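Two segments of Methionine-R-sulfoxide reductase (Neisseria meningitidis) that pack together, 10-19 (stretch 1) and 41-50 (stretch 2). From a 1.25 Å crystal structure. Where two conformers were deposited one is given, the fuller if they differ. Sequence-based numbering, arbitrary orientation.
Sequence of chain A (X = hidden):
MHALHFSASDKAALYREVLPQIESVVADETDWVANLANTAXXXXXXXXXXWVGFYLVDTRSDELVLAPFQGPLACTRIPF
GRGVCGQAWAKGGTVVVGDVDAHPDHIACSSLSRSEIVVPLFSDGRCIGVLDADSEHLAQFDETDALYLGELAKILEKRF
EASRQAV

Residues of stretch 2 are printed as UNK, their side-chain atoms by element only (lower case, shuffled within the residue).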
ATOM      1  N   ASP A  10      -4.721 -17.442  18.391  1.00 14.19           N
ATOM      2  CA  ASP A  10      -4.831 -16.442  19.433  1.00 13.25           C
ATOM      3  C   ASP A  10      -4.004 -15.249  19.037  1.00 11.16           C
ATOM      4  O   ASP A  10      -2.883 -15.367  18.532  1.00 12.30           O
ATOM      5  CB  ASP A  10      -4.232 -17.043  20.735  1.00 15.64           C
ATOM      6  CG  ASP A  10      -4.042 -16.056  21.828  1.00 17.35           C
ATOM      7  OD1 ASP A  10      -5.098 -15.606  22.352  1.00 18.74           O
ATOM      8  OD2 ASP A  10      -2.891 -15.622  22.047  1.00 17.90           O
ATOM      9  N   LYS A  11      -4.550 -14.049  19.316  1.00 10.97           N
ATOM     10  CA  LYS A  11      -3.916 -12.813  18.925  1.00 11.10           C
ATOM     11  C   LYS A  11      -2.473 -12.707  19.343  1.00 10.03           C
ATOM     12  O   LYS A  11      -1.571 -12.396  18.564  1.00 10.64           O
ATOM     13  CB  LYS A  11      -4.764 -11.624  19.439  1.00 10.97           C
ATOM     14  CG  LYS A  11      -4.221 -10.255  19.024  1.00 12.09           C
ATOM     15  CD  LYS A  11      -4.702  -9.108  19.962  1.00 13.70           C
ATOM     16  CE  LYS A  11      -6.174  -8.909  20.008  1.00 14.25           C
ATOM     17  NZ  LYS A  11      -6.463  -7.733  20.836  1.00 14.25           N
ATOM     18  N   ALA A  12      -2.202 -12.861  20.655  1.00 10.89           N
ATOM     19  CA  ALA A  12      -0.841 -12.716  21.181  1.00 11.45           C
ATOM     20  C   ALA A  12       0.093 -13.751  20.531  1.00 10.90           C
ATOM     21  O   ALA A  12       1.219 -13.395  20.126  1.00 11.47           O
ATOM     22  CB  ALA A  12      -0.847 -12.810  22.708  1.00 13.01           C
ATOM     23  N   ALA A  13      -0.346 -14.994  20.426  1.00 11.36           N
ATOM     24  CA  ALA A  13       0.472 -16.010  19.817  1.00 11.91           C
ATOM     25  C   ALA A  13       0.775 -15.640  18.366  1.00 10.59           C
ATOM     26  O   ALA A  13       1.856 -15.923  17.862  1.00 11.69           O
ATOM     27  CB  ALA A  13      -0.208 -17.390  19.935  1.00 13.86           C
ATOM     28  N   LEU A  14      -0.212 -15.061  17.647  1.00 10.74           N
ATOM     29  CA  LEU A  14       0.015 -14.705  16.258  1.00 10.50           C
ATOM     30  C   LEU A  14       1.050 -13.593  16.128  1.00 10.03           C
ATOM     31  O   LEU A  14       1.904 -13.640  15.260  1.00 10.47           O
ATOM     32  CB  LEU A  14      -1.313 -14.364  15.563  1.00 11.02           C
ATOM     33  CG  LEU A  14      -1.211 -14.125  14.047  1.00 11.11           C
ATOM     34  CD1 LEU A  14      -0.708 -15.301  13.305  1.00 14.00           C
ATOM     35  CD2 LEU A  14      -2.576 -13.678  13.510  1.00 12.97           C
ATOM     36  N   TYR A  15       1.006 -12.589  16.998  1.00  9.53           N
ATOM     37  CA  TYR A  15       2.070 -11.588  16.979  1.00  8.84           C
ATOM     38  C   TYR A  15       3.398 -12.242  17.170  1.00 10.81           C
ATOM     39  O   TYR A  15       4.386 -11.881  16.532  1.00 10.41           O
ATOM     40  CB  TYR A  15       1.852 -10.529  18.072  1.00  9.76           C
ATOM     41  CG  TYR A  15       0.889  -9.418  17.715  1.00  9.38           C
ATOM     42  CD1 TYR A  15       1.274  -8.481  16.758  1.00  9.48           C
ATOM     43  CD2 TYR A  15      -0.304  -9.239  18.356  1.00  9.60           C
ATOM     44  CE1 TYR A  15       0.461  -7.396  16.479  1.00  9.66           C
ATOM     45  CE2 TYR A  15      -1.131  -8.151  18.084  1.00  9.89           C
ATOM     46  CZ  TYR A  15      -0.739  -7.235  17.128  1.00  9.77           C
ATOM     47  OH  TYR A  15      -1.492  -6.124  16.856  1.00 10.19           O
ATOM     48  N   ARG A  16       3.556 -13.154  18.138  1.00 10.77           N
ATOM     49  CA  ARG A  16       4.839 -13.787  18.366  1.00 11.20           C
ATOM     50  C   ARG A  16       5.329 -14.562  17.153  1.00 11.57           C
ATOM     51  O   ARG A  16       6.523 -14.658  16.903  1.00 13.25           O
ATOM     52  CB  ARG A  16       4.765 -14.700  19.600  1.00 13.30           C
ATOM     53  CG  ARG A  16       4.560 -13.944  20.880  1.00 14.43           C
ATOM     54  CD  ARG A  16       4.714 -14.734  22.148  1.00 18.37           C
ATOM     55  NE  ARG A  16       3.677 -15.718  22.336  1.00 23.61           N
ATOM     56  CZ  ARG A  16       2.568 -15.559  23.062  1.00 28.01           C
ATOM     57  NH1 ARG A  16       2.302 -14.389  23.607  1.00 29.75           N
ATOM     58  NH2 ARG A  16       1.693 -16.579  23.193  1.00 33.51           N
ATOM     59  N   GLU A  17       4.393 -15.144  16.414  1.00 12.35           N
ATOM     60  CA  GLU A  17       4.681 -15.834  15.169  1.00 13.54           C
ATOM     61  C   GLU A  17       5.064 -14.947  14.033  1.00 12.45           C
ATOM     62  O   GLU A  17       5.991 -15.241  13.287  1.00 13.84           O
ATOM     63  CB  GLU A  17       3.502 -16.749  14.785  1.00 14.11           C
ATOM     64  CG  GLU A  17       3.655 -17.622  13.626  1.00 16.42           C
ATOM     65  CD  GLU A  17       2.488 -18.526  13.344  1.00 18.42           C
ATOM     66  OE1 GLU A  17       1.431 -18.346  13.897  1.00 20.23           O
ATOM     67  OE2 GLU A  17       2.613 -19.447  12.506  1.00 24.92           O
ATOM     68  N   VAL A  18       4.382 -13.807  13.906  1.00 11.40           N
ATOM     69  CA  VAL A  18       4.461 -12.977  12.753  0.60 12.21           C
ATOM     70  C   VAL A  18       5.550 -11.894  12.860  1.00 11.28           C
ATOM     71  O   VAL A  18       6.183 -11.571  11.854  1.00 11.92           O
ATOM     72  CB  VAL A  18       3.119 -12.394  12.492  0.60 15.26           C
ATOM     73  CG1 VAL A  18       3.157 -11.188  11.461  0.60 14.78           C
ATOM     74  CG2 VAL A  18       2.233 -13.502  11.942  0.60 16.57           C
ATOM     75  N   LEU A  19       5.771 -11.305  14.039  1.00 11.16           N
ATOM     76  CA  LEU A  19       6.793 -10.231  14.115  1.00 11.39           C
ATOM     77  C   LEU A  19       8.148 -10.704  13.619  1.00 10.93           C
ATOM     78  O   LEU A  19       8.794  -9.947  12.897  1.00 10.77           O
ATOM     79  CB  LEU A  19       6.938  -9.662  15.519  1.00 12.90           C
ATOM     80  CG  LEU A  19       6.177  -8.409  15.827  1.00 21.55           C
ATOM     81  CD1 LEU A  19       4.821  -8.343  15.446  1.00 24.36           C
ATOM     82  CD2 LEU A  19       6.414  -8.018  17.257  1.00 23.71           C
ATOM     83  N   UNK A  41       1.031  -5.378   4.223  1.00  7.73           N
ATOM     84  CA  UNK A  41       0.520  -6.610   3.669  1.00  8.08           C
ATOM     85  C   UNK A  41       0.535  -7.761   4.613  1.00  8.06           C
ATOM     86  O   UNK A  41      -0.404  -8.593   4.645  1.00  8.68           O
ATOM     87  c   UNK A  41       1.341  -6.986   2.398  1.00  9.08           C
ATOM     88  N   UNK A  42       1.627  -7.922   5.366  1.00  7.73           N
ATOM     89  CA  UNK A  42       1.722  -9.022   6.339  1.00  8.33           C
ATOM     90  C   UNK A  42       0.668  -8.862   7.451  1.00  8.19           C
ATOM     91  O   UNK A  42      -0.039  -9.819   7.797  1.00  8.48           O
ATOM     92  c   UNK A  42       4.096  -9.551   5.841  1.00 10.83           C
ATOM     93  c   UNK A  42       3.108 -10.305   7.952  1.00 10.86           C
ATOM     94  c   UNK A  42       3.103  -9.196   6.906  1.00  9.25           C
ATOM     95  N   UNK A  43       0.559  -7.629   7.959  1.00  8.13           N
ATOM     96  CA  UNK A  43      -0.434  -7.406   9.010  1.00  8.40           C
ATOM     97  C   UNK A  43      -1.861  -7.633   8.526  1.00  7.75           C
ATOM     98  O   UNK A  43      -2.684  -8.232   9.213  1.00  8.46           O
ATOM     99  c   UNK A  43       1.010  -5.757  10.388  1.00  9.10           C
ATOM    100  c   UNK A  43       1.071  -6.595  11.661  1.00 10.42           C
ATOM    101  c   UNK A  43      -0.269  -6.025   9.593  1.00  8.96           C
ATOM    102  c   UNK A  43       1.112  -4.256  10.695  1.00 10.03           C
ATOM    103  N   UNK A  44      -2.155  -7.149   7.296  1.00  8.38           N
ATOM    104  CA  UNK A  44      -3.494  -7.351   6.755  1.00  9.02           C
ATOM    105  C   UNK A  44      -3.819  -8.805   6.584  1.00  9.10           C
ATOM    106  O   UNK A  44      -4.911  -9.283   6.928  1.00 10.31           O
ATOM    107  c   UNK A  44      -5.027  -6.570   4.843  1.00 10.79           C
ATOM    108  c   UNK A  44      -7.246  -5.227   4.855  1.00 15.88           C
ATOM    109  n   UNK A  44      -8.331  -6.079   5.175  1.00 17.90           N
ATOM    110  c   UNK A  44      -3.623  -6.637   5.422  1.00  8.81           C
ATOM    111  c   UNK A  44      -5.968  -5.523   5.558  1.00 14.92           C
ATOM    112  N   UNK A  45      -2.886  -9.595   6.043  1.00  9.53           N
ATOM    113  CA  UNK A  45      -3.101 -11.023   5.802  1.00 10.82           C
ATOM    114  C   UNK A  45      -3.256 -11.750   7.173  1.00  9.48           C
ATOM    115  O   UNK A  45      -4.138 -12.598   7.337  1.00 11.51           O
ATOM    116  c   UNK A  45      -1.359 -13.777   3.704  1.00 17.28           C
ATOM    117  o   UNK A  45      -0.366 -13.235   3.296  1.00 16.90           O
ATOM    118  o   UNK A  45      -1.658 -14.940   3.341  1.00 24.87           O
ATOM    119  c   UNK A  45      -2.254 -13.066   4.676  1.00 15.91           C
ATOM    120  c   UNK A  45      -1.977 -11.669   4.966  1.00 11.73           C
ATOM    121  N   UNK A  46      -2.396 -11.463   8.123  1.00  9.80           N
ATOM    122  CA  UNK A  46      -2.351 -12.173   9.382  1.00 10.83           C
ATOM    123  C   UNK A  46      -3.587 -11.851  10.225  1.00  9.95           C
ATOM    124  O   UNK A  46      -4.232 -12.746  10.775  1.00 10.95           O
ATOM    125  c   UNK A  46      -1.080 -11.829  10.151  1.00 12.65           C
ATOM    126  N   UNK A  47      -3.894 -10.560  10.372  1.00 10.01           N
ATOM    127  CA  UNK A  47      -4.937 -10.158  11.357  1.00 10.39           C
ATOM    128  C   UNK A  47      -6.275  -9.781  10.704  1.00 10.40           C
ATOM    129  O   UNK A  47      -7.299  -9.824  11.366  1.00 12.42           O
ATOM    130  c   UNK A  47      -2.586 -10.213  15.229  1.00 12.38           C
ATOM    131  c   UNK A  47      -4.441  -8.952  12.185  1.00 10.22           C
ATOM    132  c   UNK A  47      -3.603  -9.843  14.339  1.00 11.56           C
ATOM    133  c   UNK A  47      -1.306 -10.069  14.824  1.00 12.45           C
ATOM    134  c   UNK A  47      -3.317  -9.322  13.099  1.00  9.44           C
ATOM    135  c   UNK A  47      -1.015  -9.559  13.604  1.00 12.28           C
ATOM    136  c   UNK A  47      -1.988  -9.155  12.741  1.00 11.26           C
ATOM    137  N   UNK A  48      -6.287  -9.455   9.406  1.00 10.43           N
ATOM    138  CA  UNK A  48      -7.542  -9.192   8.751  1.00 11.17           C
ATOM    139  C   UNK A  48      -8.221  -7.937   9.182  1.00 11.41           C
ATOM    140  O   UNK A  48      -9.436  -7.757   8.928  1.00 13.55           O
ATOM    141  N   UNK A  49      -7.527  -6.976   9.784  1.00 10.52           N
ATOM    142  CA  UNK A  49      -8.111  -5.738  10.192  1.00 10.60           C
ATOM    143  C   UNK A  49      -8.699  -5.046   8.995  1.00  9.63           C
ATOM    144  O   UNK A  49      -8.238  -5.144   7.883  1.00 11.55           O
ATOM    145  c   UNK A  49      -2.748  -5.041  12.609  1.00  9.52           C
ATOM    146  c   UNK A  49      -6.464  -5.366  12.113  1.00 10.01           C
ATOM    147  c   UNK A  49      -7.053  -4.834  10.852  1.00 10.17           C
ATOM    148  c   UNK A  49      -5.102  -5.368  12.472  1.00  8.94           C
ATOM    149  c   UNK A  49      -2.667  -5.617  13.880  1.00  9.62           C
ATOM    150  c   UNK A  49      -7.131  -5.996  13.128  1.00 10.83           C
ATOM    151  n   UNK A  49      -6.274  -6.348  14.136  1.00 10.15           N
ATOM    152  c   UNK A  49      -3.937  -4.915  11.906  1.00  9.94           C
ATOM    153  c   UNK A  49      -3.809  -6.066  14.459  1.00 10.17           C
ATOM    154  c   UNK A  49      -5.026  -5.949  13.772  1.00  9.97           C
ATOM    155  N   UNK A  50      -9.709  -4.224   9.240  1.00  9.64           N
ATOM    156  CA  UNK A  50     -10.369  -3.415   8.215  1.00  9.83           C
ATOM    157  C   UNK A  50      -9.384  -2.491   7.470  1.00  9.34           C
ATOM    158  O   UNK A  50      -9.483  -2.366   6.226  1.00  9.95           O
ATOM    159  c   UNK A  50     -12.106  -0.296   8.122  1.00 15.49           C
ATOM    160  c   UNK A  50     -13.097  -2.188   7.039  1.00 15.47           C
ATOM    161  c   UNK A  50     -11.439  -2.547   8.901  1.00 11.38           C
ATOM    162  c   UNK A  50     -12.823   0.539   7.270  1.00 17.65           C
ATOM    163  c   UNK A  50     -13.724  -0.015   6.413  1.00 17.56           C
ATOM    164  c   UNK A  50     -13.802  -1.355   6.167  1.00 17.75           C
ATOM    165  c   UNK A  50     -12.216  -1.668   7.995  1.00 12.32           C
TER

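Position 41 carries a single side-chain carbon. It is helical, and nothing of stretch 1 comes near it. It is Ala41.

Position 42 has three carbons, one bonded to CA and carrying the other two. Its CB points toward stretch 1, and a branch carbon lies 3.6 Å from Val18 CG1. The fork at the first atom gives Val42, and that branch carbon is CG1.

Position 43 has four carbons, forked at the second. Its CA-to-CB bond points sideways, and though its end comes nearer, it makes no close contact with stretch 1. This is Leu43.

Position 44 has four carbons in a row ending in nitrogen. It is out of reach of stretch 1. It is Lys44. Its NZ donates a hydrogen bond to the backbone O of position 49, just past the helix end, at 2.9 Å.

Position 45 has three carbons, the third carrying two oxygens. It is exposed and makes no contact across the pair. This is Glu45.

Position 46 has one carbon, pointing toward stretch 1. This CB lies 4.1 Å from both Leu14 CD2 and Val18 CG2, and the backbone O of position 46 is 3.3 Å from Leu14 CD2. It is Ala46.

Position 47 has one carbon, then a ring of six carbons. Leu14 CD2 sits over one ring face, 4.0 Å from the centroid, a CH-pi contact. Tyr15 OH lies over the opposite face. The Tyr15 ring meets this ring obliquely, with centroids 4.4 Å apart and planes at 39°. Lys11 O approaches the ring edge, 4.1 Å from a ring carbon. This is Phe47, and that carbon is CE1.

Position 48 has no side-chain atoms, so it is Gly48. It leaves the helix with positive phi, a conformation that favours glycine.

Position 49 has one carbon, then fused five- and six-membered rings holding eight carbons and one nitrogen. Tyr15 OH lies at the ring edge, 3.2 Å from a ring carbon. Only Trp49 fits, and that carbon is CH2.

Position 50 has one carbon and a six-carbon ring, and is far from stretch 1. It is Phe50.

The two helices run roughly antiparallel, at 145°. No hydrogen bond joins the stretches, so the contact rests on apolar and aromatic packing. Val18 meets Val42 and Ala46, while Leu14 bridges Ala46 and Phe47. The Phe47 ring is held between Leu14 and Tyr15, and Phe47 as a whole residue has the largest covered area, 91 Å². Tyr15 also reaches Trp49, and its OH is hydrogen-bonded elsewhere in the structure.

Stretch 2 41-50: AVLKEAFGWF
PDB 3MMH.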